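Local coordinates for replication protein B (Plasmid RSF1010, PDB 3H20), which acts as a DNA primase that makes primers on single-stranded plasmid DNA, for a plasmid that replicates exclusively in leading-strand mode, at residues A9-Q13 against R145-F149; P94-T100 against V166-K172; V109-D113 against G179-V183; A220-R225 against A263-P269; A247-S252 against V290-V296. One frame throughout, in Å; residues are numbered along the deposited sequence.

The five contacts fall into two groups in an elongated chain. Contacts 1, 2 and 3 belong to the N-terminal primase domain, their segments alternating along the sequence. Contacts 1 and 2, centres about 9 Å apart, touch where G148 and F149 meet V166; contacts 2 and 3 reach the same antiparallel sheet through neighbouring strands 96-99 and 104-110. Contacts 4 and 5 come later and interleave in the C-terminal helical region, centres about 16 Å apart, L250 of contact 5 packing on E223 and Y224 of contact 4. Helix 179-206, opening in contact 3, leads away from the primase domain. Centres of contacts 1 and 4 lie about 67 Å apart, so the diphosphate site is far from the helical bundle.

Contact 1. Residues A9-Q13 against R145-F149; sequences AIGRQ and RLAGF. With DPO (diphosphate), chain E.
The backbone carbonyl of R145 and the backbone N-H of A147 both bond to the side-chain amide of Q13, which thus serves one acceptor and one donor two residues apart. This packs helix 6-17 against the loop leaving strand 144-145 in the primase domain. At R145, Q13 NE2 reaches O at 3.2 Å in a straight line (180°), with the acceptor in the plane of the amide. The arginine side chain runs away from the helix: NH1 gives a 3.0 Å hydrogen bond to diphosphate O4, while NH2 pairs with D60. Y62, N151 and K153 complete the phosphate pocket, and Q13 thus grips the carbonyl of a residue whose side chain binds the diphosphate. L146 supplies apolar cover, its CD2 lying 4.0 Å from I10 CG1 as the two side chains cross at about a right angle, and its CD1 resting against the Q13 amide carbon. A147 N then donates to Q13 OE1 at 2.8 Å (163°), from a position tilted out of the carbonyl plane. Q13 can span both groups because CG is anti to the backbone N (chi1 -180°) and the chain stays extended beyond it. A small residue suits position 147, where its CB meets A9 CB at 4.1 Å; its buried O has no polar partner and faces I10 CG1 at 3.6 Å. G148 has a positive phi at which a side chain would jam against the preceding carbonyl O. Finally F149 brings its ring to I10 obliquely, its CZ lying 3.7 Å from I10 CD1.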
# COMPACT_ATOMS: atom_id res chain seq x y z
N ALA A 9 -17.10 8.36 -28.91
CA ALA A 9 -15.86 8.19 -28.15
C ALA A 9 -16.01 7.18 -27.02
O ALA A 9 -15.14 6.33 -26.81
CB ALA A 9 -15.37 9.54 -27.60
N ILE A 10 -17.10 7.30 -26.26
CA ILE A 10 -17.39 6.35 -25.17
C ILE A 10 -17.45 4.93 -25.74
O ILE A 10 -16.80 4.01 -25.23
CB ILE A 10 -18.70 6.72 -24.42
CG1 ILE A 10 -18.53 8.03 -23.65
CG2 ILE A 10 -19.12 5.59 -23.42
CD1 ILE A 10 -19.88 8.68 -23.20
N GLY A 11 -18.24 4.75 -26.80
CA GLY A 11 -18.38 3.46 -27.48
C GLY A 11 -17.05 2.83 -27.90
O GLY A 11 -16.82 1.65 -27.65
N ARG A 12 -16.19 3.62 -28.56
CA ARG A 12 -14.84 3.14 -28.93
C ARG A 12 -13.95 2.83 -27.74
O ARG A 12 -13.21 1.84 -27.78
CB ARG A 12 -14.11 4.14 -29.84
CG ARG A 12 -14.67 4.25 -31.24
CD ARG A 12 -13.95 5.32 -32.05
NE ARG A 12 -14.57 5.44 -33.37
CZ ARG A 12 -14.19 6.28 -34.33
NH1 ARG A 12 -13.17 7.12 -34.15
NH2 ARG A 12 -14.83 6.28 -35.49
N GLN A 13 -14.01 3.66 -26.69
CA GLN A 13 -13.20 3.43 -25.48
C GLN A 13 -13.60 2.14 -24.75
O GLN A 13 -12.73 1.33 -24.40
CB GLN A 13 -13.21 4.65 -24.52
CG GLN A 13 -12.36 4.45 -23.23
CD GLN A 13 -12.07 5.73 -22.44
OE1 GLN A 13 -12.28 6.85 -22.91
NE2 GLN A 13 -11.54 5.55 -21.22
N ARG A 145 -9.48 8.61 -17.02
CA ARG A 145 -10.50 9.50 -17.56
C ARG A 145 -11.31 8.82 -18.65
O ARG A 145 -10.77 8.04 -19.45
CB ARG A 145 -9.86 10.78 -18.10
CG ARG A 145 -9.21 11.65 -17.03
CD ARG A 145 -10.24 12.23 -16.08
NE ARG A 145 -9.75 13.42 -15.39
CZ ARG A 145 -10.34 14.61 -15.43
NH1 ARG A 145 -9.81 15.63 -14.77
NH2 ARG A 145 -11.45 14.77 -16.13
N LEU A 146 -12.61 9.10 -18.69
CA LEU A 146 -13.45 8.68 -19.80
C LEU A 146 -13.52 9.76 -20.88
O LEU A 146 -13.83 10.91 -20.60
CB LEU A 146 -14.86 8.34 -19.30
CG LEU A 146 -15.85 7.84 -20.36
CD1 LEU A 146 -15.47 6.45 -20.84
CD2 LEU A 146 -17.27 7.86 -19.81
N ALA A 147 -13.24 9.36 -22.12
CA ALA A 147 -13.23 10.30 -23.24
C ALA A 147 -14.63 10.84 -23.52
O ALA A 147 -15.63 10.17 -23.25
CB ALA A 147 -12.65 9.64 -24.48
N GLY A 148 -14.70 12.04 -24.07
CA GLY A 148 -15.98 12.63 -24.50
C GLY A 148 -16.52 13.70 -23.57
O GLY A 148 -17.65 14.19 -23.76
N PHE A 149 -15.73 14.06 -22.57
CA PHE A 149 -16.13 14.99 -21.51
C PHE A 149 -15.07 16.06 -21.29
O PHE A 149 -13.90 15.88 -21.64
CB PHE A 149 -16.39 14.21 -20.20
CG PHE A 149 -17.50 13.21 -20.31
CD1 PHE A 149 -18.84 13.61 -20.24
CD2 PHE A 149 -17.22 11.87 -20.54
CE1 PHE A 149 -19.88 12.69 -20.37
CE2 PHE A 149 -18.24 10.93 -20.68
CZ PHE A 149 -19.57 11.35 -20.59
P1 DPO E . -7.12 13.69 -12.46
O1 DPO E . -5.69 13.85 -11.74
O2 DPO E . -8.19 13.78 -11.41
O3 DPO E . -7.05 12.46 -13.35
O4 DPO E . -7.19 15.01 -13.39
P2 DPO E . -6.02 15.43 -14.42
O5 DPO E . -4.85 15.79 -13.54
O6 DPO E . -5.83 14.20 -15.28
O7 DPO E . -6.59 16.62 -15.16

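Contact 2. Residues P94-T100 against V166-K172; sequences PALVVET and VLLRESK
V97 N donates to E170 O at 2.9 Å, while V97 O accepts two backbone donors: R169 N at 2.8 Å and, weakly, E170 N at 3.4 Å. Further along, E99 and L167 form a hydrogen-bonded antiparallel pair, exchanging N-H...O bonds in both directions. The shared carbonyl marks a classic beta bulge: R169 and E170 together face V97, shifting the register by one between antiparallel strands 96-99 and 167-170, the latter outermost in its four-stranded sheet. V98 shares its face with L168, CG2 touching L168 CD1, and its CG1 is pressed on V166 CG1 at 3.4 Å, tighter than usual van der Waals contact. On the other face, E99 OE1 forms a salt bridge with R169, met by NE at 2.7 Å nearly along its C-O axis and weakly by NH2; OE2 accepts from K103 N. An alanine at E99 would remove the carboxylate and is likely to leave the R169 guanidinium without its mate and freer to turn. E170 OE1 pairs with K88, and its OE2 accepts from two waters that both also donate to P94 O; one of these waters takes the K172 N-H at 3.1 Å. T100 O receives N151 ND2 beside the diphosphate site.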
# COMPACT_ATOMS: atom_id res chain seq x y z
N PRO A 94 0.12 0.53 -26.22
CA PRO A 94 -1.15 0.82 -25.55
C PRO A 94 -2.32 0.11 -26.21
O PRO A 94 -2.38 0.03 -27.44
CB PRO A 94 -1.28 2.34 -25.72
CG PRO A 94 0.12 2.82 -25.82
CD PRO A 94 0.87 1.75 -26.55
N ALA A 95 -3.25 -0.38 -25.41
CA ALA A 95 -4.54 -0.85 -25.91
C ALA A 95 -5.47 0.33 -26.22
O ALA A 95 -6.34 0.23 -27.08
CB ALA A 95 -5.19 -1.79 -24.92
N LEU A 96 -5.27 1.43 -25.51
CA LEU A 96 -5.87 2.70 -25.88
C LEU A 96 -5.10 3.88 -25.28
O LEU A 96 -4.43 3.73 -24.26
CB LEU A 96 -7.34 2.75 -25.45
CG LEU A 96 -7.61 2.51 -23.96
CD1 LEU A 96 -8.76 3.38 -23.48
CD2 LEU A 96 -7.90 1.04 -23.71
N VAL A 97 -5.21 5.04 -25.91
CA VAL A 97 -4.57 6.26 -25.40
C VAL A 97 -5.63 7.36 -25.28
O VAL A 97 -6.41 7.58 -26.20
CB VAL A 97 -3.43 6.74 -26.35
CG1 VAL A 97 -2.79 8.07 -25.85
CG2 VAL A 97 -2.34 5.67 -26.48
N VAL A 98 -5.62 8.04 -24.13
CA VAL A 98 -6.52 9.14 -23.84
C VAL A 98 -5.71 10.41 -23.54
O VAL A 98 -4.79 10.39 -22.72
CB VAL A 98 -7.48 8.77 -22.66
CG1 VAL A 98 -8.21 10.00 -22.12
CG2 VAL A 98 -8.50 7.68 -23.09
N GLU A 99 -6.04 11.50 -24.23
CA GLU A 99 -5.43 12.80 -23.95
C GLU A 99 -6.31 13.51 -22.91
O GLU A 99 -7.46 13.86 -23.19
CB GLU A 99 -5.32 13.64 -25.23
CG GLU A 99 -4.49 14.95 -25.08
CD GLU A 99 -4.05 15.54 -26.43
OE1 GLU A 99 -4.64 15.17 -27.47
OE2 GLU A 99 -3.13 16.40 -26.45
N THR A 100 -5.76 13.71 -21.72
CA THR A 100 -6.53 14.25 -20.59
C THR A 100 -6.54 15.77 -20.56
O THR A 100 -7.50 16.39 -20.09
CB THR A 100 -5.95 13.71 -19.25
OG1 THR A 100 -4.56 14.04 -19.17
CG2 THR A 100 -6.12 12.20 -19.17
N VAL A 166 -11.41 15.87 -22.98
CA VAL A 166 -10.71 14.59 -22.86
C VAL A 166 -10.95 13.78 -24.15
O VAL A 166 -12.09 13.47 -24.49
CB VAL A 166 -11.19 13.80 -21.61
CG1 VAL A 166 -10.46 12.45 -21.46
CG2 VAL A 166 -11.01 14.64 -20.34
N LEU A 167 -9.88 13.46 -24.87
CA LEU A 167 -10.00 12.87 -26.22
C LEU A 167 -9.46 11.45 -26.29
O LEU A 167 -8.41 11.17 -25.72
CB LEU A 167 -9.26 13.74 -27.24
CG LEU A 167 -9.68 15.22 -27.28
CD1 LEU A 167 -8.69 16.05 -28.09
CD2 LEU A 167 -11.09 15.40 -27.79
N LEU A 168 -10.17 10.58 -27.01
CA LEU A 168 -9.65 9.24 -27.32
C LEU A 168 -8.75 9.32 -28.55
O LEU A 168 -9.23 9.55 -29.65
CB LEU A 168 -10.79 8.25 -27.58
CG LEU A 168 -10.40 6.77 -27.74
CD1 LEU A 168 -9.89 6.18 -26.42
CD2 LEU A 168 -11.61 5.98 -28.26
N ARG A 169 -7.45 9.11 -28.36
CA ARG A 169 -6.46 9.31 -29.43
C ARG A 169 -6.15 8.04 -30.24
O ARG A 169 -5.88 8.11 -31.44
CB ARG A 169 -5.16 9.91 -28.86
CG ARG A 169 -5.31 11.35 -28.38
CD ARG A 169 -6.03 12.19 -29.44
NE ARG A 169 -5.68 13.60 -29.37
CZ ARG A 169 -6.26 14.55 -30.10
NH1 ARG A 169 -7.23 14.24 -30.96
NH2 ARG A 169 -5.86 15.82 -29.98
N GLU A 170 -6.18 6.90 -29.57
CA GLU A 170 -6.08 5.60 -30.26
C GLU A 170 -6.76 4.51 -29.43
O GLU A 170 -6.97 4.68 -28.23
CB GLU A 170 -4.64 5.25 -30.67
CG GLU A 170 -3.68 4.97 -29.57
CD GLU A 170 -2.32 4.52 -30.11
OE1 GLU A 170 -1.49 5.40 -30.43
OE2 GLU A 170 -2.11 3.29 -30.24
N SER A 171 -7.15 3.43 -30.09
CA SER A 171 -8.02 2.43 -29.45
C SER A 171 -7.95 1.07 -30.15
O SER A 171 -8.98 0.46 -30.45
CB SER A 171 -9.46 2.96 -29.39
OG SER A 171 -9.97 3.19 -30.69
N LYS A 172 -6.72 0.61 -30.39
CA LYS A 172 -6.48 -0.65 -31.10
C LYS A 172 -6.98 -1.88 -30.35
O LYS A 172 -7.46 -2.83 -30.97
CB LYS A 172 -5.00 -0.82 -31.41
CG LYS A 172 -4.47 0.09 -32.52
CD LYS A 172 -2.94 0.04 -32.56
CE LYS A 172 -2.39 0.92 -33.66
NZ LYS A 172 -0.90 0.82 -33.73
O HOH W 1 -4.17 1.70 -29.02
O HOH W 2 -0.62 1.17 -29.46

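Contact 3. Residues V109-D113 against G179-V183; sequences VKVAD and GPALV
V111 and G179 meet in a small, close-fitting, apolar contact between the chain leaving strand 104-110 and the first turn of the long helix 179-206. The CA atoms of V111 and G179 are only 3.8 Å apart, and V111 O lies 3.3 Å from G179 C. Glycine is needed for such closeness: a CB on G179 would clash with V111 O. One turn on, two hydrophobic residues of the helix close over V111 from different directions. L182 CD1 touches V111 CG1 at 4.0 Å, the two side chains crossing at about a right angle, and V183 CG2 comes to V111 CG2 at 4.1 Å. A single valine can serve both because its CG1 is anti to the carbonyl carbon (chi1 -63°), leaving CG2 between the backbone N and that carbon, on the side of V183. The same V183 methyl also reaches A112 CB, more loosely, at 4.4 Å. L182 also packs on R92; V111 is backbone-bonded to G72 and K110 to A176. The glycine thus mediates a close approach of a helix N-terminal turn to the chain leaving an inner strand of the four-stranded antiparallel sheet, where the long helix leaves the primase domain.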
# COMPACT_ATOMS: atom_id res chain seq x y z
N VAL A 109 -2.59 -0.43 -20.91
CA VAL A 109 -1.82 -1.50 -21.56
C VAL A 109 -2.47 -2.84 -21.19
O VAL A 109 -2.64 -3.14 -20.00
CB VAL A 109 -0.34 -1.49 -21.11
CG1 VAL A 109 0.48 -2.64 -21.76
CG2 VAL A 109 0.32 -0.13 -21.39
N LYS A 110 -2.82 -3.64 -22.21
CA LYS A 110 -3.38 -4.97 -22.02
C LYS A 110 -2.23 -5.98 -22.00
O LYS A 110 -1.54 -6.16 -23.02
CB LYS A 110 -4.37 -5.34 -23.14
CG LYS A 110 -5.03 -6.73 -22.95
CD LYS A 110 -6.08 -7.06 -24.00
CE LYS A 110 -6.62 -8.49 -23.78
NZ LYS A 110 -7.76 -8.85 -24.67
N VAL A 111 -2.02 -6.62 -20.85
CA VAL A 111 -0.92 -7.60 -20.72
C VAL A 111 -1.35 -9.06 -20.91
O VAL A 111 -0.52 -9.93 -21.15
CB VAL A 111 -0.17 -7.43 -19.37
CG1 VAL A 111 0.50 -6.06 -19.32
CG2 VAL A 111 -1.12 -7.65 -18.18
N ALA A 112 -2.66 -9.32 -20.77
CA ALA A 112 -3.21 -10.68 -20.80
C ALA A 112 -4.73 -10.59 -20.94
O ALA A 112 -5.30 -9.53 -20.74
CB ALA A 112 -2.86 -11.45 -19.51
N ASP A 113 -5.38 -11.71 -21.26
CA ASP A 113 -6.85 -11.73 -21.27
C ASP A 113 -7.40 -11.63 -19.85
O ASP A 113 -8.45 -11.04 -19.61
CB ASP A 113 -7.38 -12.98 -21.97
CG ASP A 113 -7.06 -13.02 -23.46
OD1 ASP A 113 -6.83 -11.94 -24.07
OD2 ASP A 113 -7.04 -14.12 -24.02
N GLY A 179 3.36 -8.24 -23.25
CA GLY A 179 2.37 -8.67 -22.24
C GLY A 179 2.73 -9.96 -21.50
O GLY A 179 2.88 -9.94 -20.27
N PRO A 180 2.83 -11.09 -22.23
CA PRO A 180 3.25 -12.34 -21.57
C PRO A 180 4.55 -12.19 -20.77
O PRO A 180 4.65 -12.72 -19.66
CB PRO A 180 3.43 -13.30 -22.75
CG PRO A 180 2.48 -12.80 -23.77
CD PRO A 180 2.54 -11.31 -23.65
N ALA A 181 5.53 -11.46 -21.32
CA ALA A 181 6.82 -11.20 -20.64
C ALA A 181 6.70 -10.37 -19.35
O ALA A 181 7.41 -10.62 -18.37
CB ALA A 181 7.82 -10.56 -21.62
N LEU A 182 5.81 -9.37 -19.35
CA LEU A 182 5.57 -8.57 -18.16
C LEU A 182 4.88 -9.38 -17.04
O LEU A 182 5.17 -9.17 -15.85
CB LEU A 182 4.73 -7.34 -18.50
CG LEU A 182 5.44 -6.23 -19.30
CD1 LEU A 182 4.38 -5.38 -20.00
CD2 LEU A 182 6.35 -5.39 -18.42
N VAL A 183 3.97 -10.27 -17.42
CA VAL A 183 3.33 -11.22 -16.49
C VAL A 183 4.38 -12.17 -15.89
O VAL A 183 4.39 -12.43 -14.68
CB VAL A 183 2.19 -12.03 -17.18
CG1 VAL A 183 1.64 -13.13 -16.25
CG2 VAL A 183 1.03 -11.09 -17.59

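Contact 4. Residues A220-R225 against A263-P269; sequences ALDEYR and AMAEASP
Y224 holds CG anti to its backbone N (chi1 169°), which throws the ring from helix 220-234 across to the end of helix 257-267. L221, one turn earlier, has the same setting (chi1 -175°), and its CD1 swings over to the same helix. The two short helical segments cross at -64° with axes 9.6 Å apart, and small alanines on helix 257-267 leave room for the Y224 side chain: A263 CB takes Y224 CB at 4.1 Å, and A267 CB lies at the ring's edge, 3.7 Å from CE2. M264 CG approaches Y224 CE1 at 4.1 Å, its side chain crossing that of the tyrosine at about a right angle. L221 CD1 settles 4.0 Å from A267 CB and touches the aliphatic base of E266. On the exposed side, R225 NH1 rests 3.8 Å from A267 CB, the alanine methyl lying oblique to the guanidinium. The phenol end is buried beside S268, with Y224 OH 3.2 Å from S268 CB. Both hydroxyls turn to one carboxylate: OH to D243 OD1 and S268 OG to D243 OD2, while S268 also caps L271 N at the start of helix 269-272. A leucine in place of Y224 would probably leave D243 OD1 without this mate and open a gap beside A267 and M264. D243 belongs to helix 239-252, whose A246 and L250 cover Y224, and helix 279-291 backs M264 through Y282 and T286; helix 257-267 therefore touches both helix 220-234 and helix 279-291.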
# COMPACT_ATOMS: atom_id res chain seq x y z
N ALA A 220 5.04 -9.31 30.25
CA ALA A 220 6.12 -8.94 31.18
C ALA A 220 7.13 -10.07 31.37
O ALA A 220 8.34 -9.83 31.40
CB ALA A 220 5.56 -8.49 32.52
N LEU A 221 6.62 -11.29 31.50
CA LEU A 221 7.44 -12.49 31.64
C LEU A 221 8.35 -12.70 30.43
O LEU A 221 9.56 -12.88 30.58
CB LEU A 221 6.54 -13.72 31.87
CG LEU A 221 7.17 -15.08 32.15
CD1 LEU A 221 7.93 -15.09 33.48
CD2 LEU A 221 6.10 -16.17 32.14
N ASP A 222 7.77 -12.66 29.23
CA ASP A 222 8.51 -12.80 27.98
C ASP A 222 9.57 -11.70 27.85
O ASP A 222 10.68 -11.95 27.38
CB ASP A 222 7.57 -12.75 26.77
CG ASP A 222 6.44 -13.76 26.85
OD1 ASP A 222 6.65 -14.89 27.35
OD2 ASP A 222 5.33 -13.42 26.38
N GLU A 223 9.19 -10.50 28.28
CA GLU A 223 10.04 -9.32 28.28
C GLU A 223 11.24 -9.50 29.21
O GLU A 223 12.38 -9.19 28.85
CB GLU A 223 9.20 -8.12 28.73
CG GLU A 223 9.67 -6.77 28.25
CD GLU A 223 8.68 -5.66 28.57
OE1 GLU A 223 7.46 -5.90 28.42
OE2 GLU A 223 9.11 -4.55 28.95
N TYR A 224 10.97 -10.01 30.41
CA TYR A 224 12.00 -10.30 31.40
C TYR A 224 12.99 -11.36 30.89
O TYR A 224 14.20 -11.15 30.95
CB TYR A 224 11.36 -10.73 32.73
CG TYR A 224 12.33 -11.30 33.74
CD1 TYR A 224 13.10 -10.47 34.55
CD2 TYR A 224 12.46 -12.68 33.89
CE1 TYR A 224 13.99 -11.00 35.49
CE2 TYR A 224 13.35 -13.22 34.80
CZ TYR A 224 14.11 -12.38 35.60
OH TYR A 224 14.98 -12.93 36.50
N ARG A 225 12.46 -12.47 30.38
CA ARG A 225 13.29 -13.57 29.87
C ARG A 225 14.17 -13.13 28.70
O ARG A 225 15.33 -13.56 28.59
CB ARG A 225 12.41 -14.75 29.47
CG ARG A 225 11.66 -15.39 30.64
CD ARG A 225 10.44 -16.17 30.17
NE ARG A 225 10.79 -17.48 29.62
CZ ARG A 225 10.86 -18.60 30.33
NH1 ARG A 225 10.59 -18.60 31.64
NH2 ARG A 225 11.19 -19.74 29.74
N ALA A 263 7.08 -11.81 37.49
CA ALA A 263 8.00 -12.32 36.47
C ALA A 263 9.26 -12.91 37.11
O ALA A 263 9.73 -13.98 36.70
CB ALA A 263 8.37 -11.21 35.48
N MET A 264 9.80 -12.21 38.11
CA MET A 264 10.96 -12.67 38.86
C MET A 264 10.63 -13.96 39.62
O MET A 264 11.41 -14.91 39.60
CB MET A 264 11.46 -11.60 39.84
CG MET A 264 12.21 -10.44 39.18
SD MET A 264 12.73 -9.14 40.33
CE MET A 264 13.91 -10.01 41.35
N ALA A 265 9.46 -13.98 40.25
CA ALA A 265 9.00 -15.13 41.02
C ALA A 265 8.96 -16.41 40.17
O ALA A 265 9.23 -17.50 40.67
CB ALA A 265 7.64 -14.86 41.63
N GLU A 266 8.64 -16.25 38.89
CA GLU A 266 8.48 -17.38 37.97
C GLU A 266 9.79 -17.82 37.32
O GLU A 266 10.02 -19.02 37.15
CB GLU A 266 7.46 -17.04 36.89
CG GLU A 266 7.01 -18.23 36.03
CD GLU A 266 6.10 -19.20 36.79
OE1 GLU A 266 5.34 -18.74 37.67
OE2 GLU A 266 6.16 -20.41 36.51
N ALA A 267 10.65 -16.86 36.96
CA ALA A 267 11.77 -17.13 36.05
C ALA A 267 13.19 -16.78 36.53
O ALA A 267 14.16 -17.14 35.87
CB ALA A 267 11.50 -16.47 34.68
N SER A 268 13.31 -16.09 37.66
CA SER A 268 14.63 -15.66 38.15
C SER A 268 15.47 -16.78 38.74
O SER A 268 15.07 -17.41 39.72
CB SER A 268 14.50 -14.53 39.19
OG SER A 268 15.76 -14.27 39.81
N PRO A 269 16.65 -17.05 38.14
CA PRO A 269 17.57 -18.01 38.75
C PRO A 269 18.09 -17.53 40.11
O PRO A 269 18.22 -18.35 41.02
CB PRO A 269 18.71 -18.11 37.74
CG PRO A 269 18.63 -16.87 36.92
CD PRO A 269 17.18 -16.50 36.88

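Contact 5. Residues A247-S252 against V290-V296; sequences AQKLAS and VMGLPSV
Two approaches of the backbones frame this contact, Q248 to V290 with CA atoms 5.4 Å apart and S252 to V296 at 4.9 Å. Segment 247-252 is the last part of helix 239-252, whereas 290-296 links the end of helix 279-291 to the start of helix 294-304: the chain leaves helical geometry at L293, which occupies the N-cap position, with P294 fitting the first turn that follows. Helix 239-252 touches residues on both sides of the link, V290 and M291 before it, S295 and V296 after it. A small methyl suits the centre, where three longer side chains converge on A251 CB: V290 CG1 at 3.6 Å, V296 CG1 at 3.8 Å and M291 CE at 3.9 Å. M291 leaves its helix pointing away, but a bend at chi2 (-54°) brings its thioether end back. The other branch of V290, CG2, lies against A247 CB at 3.8 Å. Q248 spans the link with an extended chain, its CG 3.5 Å from V296 CG2 and its flank crossed at about a right angle by L293. Its NE2 gives a weak hydrogen bond to S295 OG at 3.0 Å, well bent at 128°, so apolar contact carries much of this edge. S252 OG joins helix 294-304 through a water that donates weakly to S295 O. Farther out, A251 O accepts from R300 of helix 294-304; I260 of helix 257-267 covers A247 and A251, F244 backs V290 and L293, and K249 touches E227 of helix 220-234.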
# COMPACT_ATOMS: atom_id res chain seq x y z
N ALA A 247 14.93 -5.68 35.59
CA ALA A 247 13.88 -4.94 36.29
C ALA A 247 13.90 -3.45 35.94
O ALA A 247 12.85 -2.84 35.75
CB ALA A 247 13.98 -5.13 37.81
N GLN A 248 15.10 -2.87 35.86
CA GLN A 248 15.23 -1.46 35.49
C GLN A 248 14.69 -1.20 34.08
O GLN A 248 14.04 -0.18 33.83
CB GLN A 248 16.69 -0.99 35.61
CG GLN A 248 16.86 0.49 35.30
CD GLN A 248 18.28 0.88 34.96
OE1 GLN A 248 19.18 0.04 34.93
NE2 GLN A 248 18.49 2.18 34.69
N LYS A 249 14.95 -2.13 33.16
CA LYS A 249 14.49 -2.01 31.77
C LYS A 249 12.97 -2.12 31.67
O LYS A 249 12.33 -1.27 31.06
CB LYS A 249 15.18 -3.04 30.87
CG LYS A 249 16.55 -2.59 30.38
CD LYS A 249 17.45 -3.78 30.10
CE LYS A 249 18.63 -3.42 29.20
NZ LYS A 249 19.51 -2.37 29.78
N LEU A 250 12.41 -3.16 32.28
CA LEU A 250 10.95 -3.34 32.38
C LEU A 250 10.23 -2.17 33.05
O LEU A 250 9.19 -1.72 32.56
CB LEU A 250 10.62 -4.66 33.11
CG LEU A 250 10.40 -5.92 32.26
CD1 LEU A 250 11.64 -6.29 31.45
CD2 LEU A 250 9.96 -7.10 33.15
N ALA A 251 10.78 -1.66 34.16
CA ALA A 251 10.18 -0.52 34.87
C ALA A 251 10.25 0.78 34.06
O ALA A 251 9.31 1.58 34.07
CB ALA A 251 10.83 -0.32 36.23
N SER A 252 11.37 0.98 33.35
CA SER A 252 11.54 2.14 32.47
C SER A 252 10.55 2.13 31.30
O SER A 252 10.22 3.18 30.76
CB SER A 252 12.97 2.19 31.94
OG SER A 252 13.86 2.65 32.94
N VAL A 290 15.19 -0.21 42.05
CA VAL A 290 14.92 0.18 40.67
C VAL A 290 14.02 1.43 40.60
O VAL A 290 14.32 2.37 39.86
CB VAL A 290 14.32 -1.03 39.91
CG1 VAL A 290 13.48 -0.59 38.71
CG2 VAL A 290 15.43 -1.99 39.50
N MET A 291 12.95 1.44 41.39
CA MET A 291 11.98 2.54 41.36
C MET A 291 12.55 3.86 41.92
O MET A 291 12.03 4.93 41.60
CB MET A 291 10.68 2.16 42.10
CG MET A 291 9.84 1.04 41.44
SD MET A 291 9.43 1.35 39.69
CE MET A 291 8.41 -0.08 39.31
N GLY A 292 13.61 3.76 42.71
CA GLY A 292 14.30 4.93 43.27
C GLY A 292 15.28 5.60 42.32
O GLY A 292 15.74 6.72 42.58
N LEU A 293 15.60 4.94 41.20
CA LEU A 293 16.60 5.47 40.27
C LEU A 293 16.02 6.64 39.49
O LEU A 293 14.90 6.55 38.98
CB LEU A 293 17.07 4.40 39.28
CG LEU A 293 17.90 3.23 39.82
CD1 LEU A 293 18.05 2.19 38.74
CD2 LEU A 293 19.27 3.70 40.34
N PRO A 294 16.80 7.73 39.39
CA PRO A 294 16.43 8.89 38.57
C PRO A 294 16.10 8.47 37.13
O PRO A 294 15.14 8.97 36.56
CB PRO A 294 17.69 9.77 38.59
CG PRO A 294 18.51 9.29 39.73
CD PRO A 294 18.11 7.89 40.04
N SER A 295 16.88 7.54 36.58
CA SER A 295 16.66 7.04 35.21
C SER A 295 15.27 6.45 35.03
O SER A 295 14.59 6.76 34.06
CB SER A 295 17.74 6.01 34.83
OG SER A 295 17.68 4.87 35.67
N VAL A 296 14.85 5.63 35.99
CA VAL A 296 13.56 4.97 35.95
C VAL A 296 12.44 5.98 36.16
O VAL A 296 11.47 5.99 35.40
CB VAL A 296 13.49 3.81 36.98
CG1 VAL A 296 12.09 3.22 37.06
CG2 VAL A 296 14.49 2.73 36.60
O HOH W 3 15.58 4.49 32.10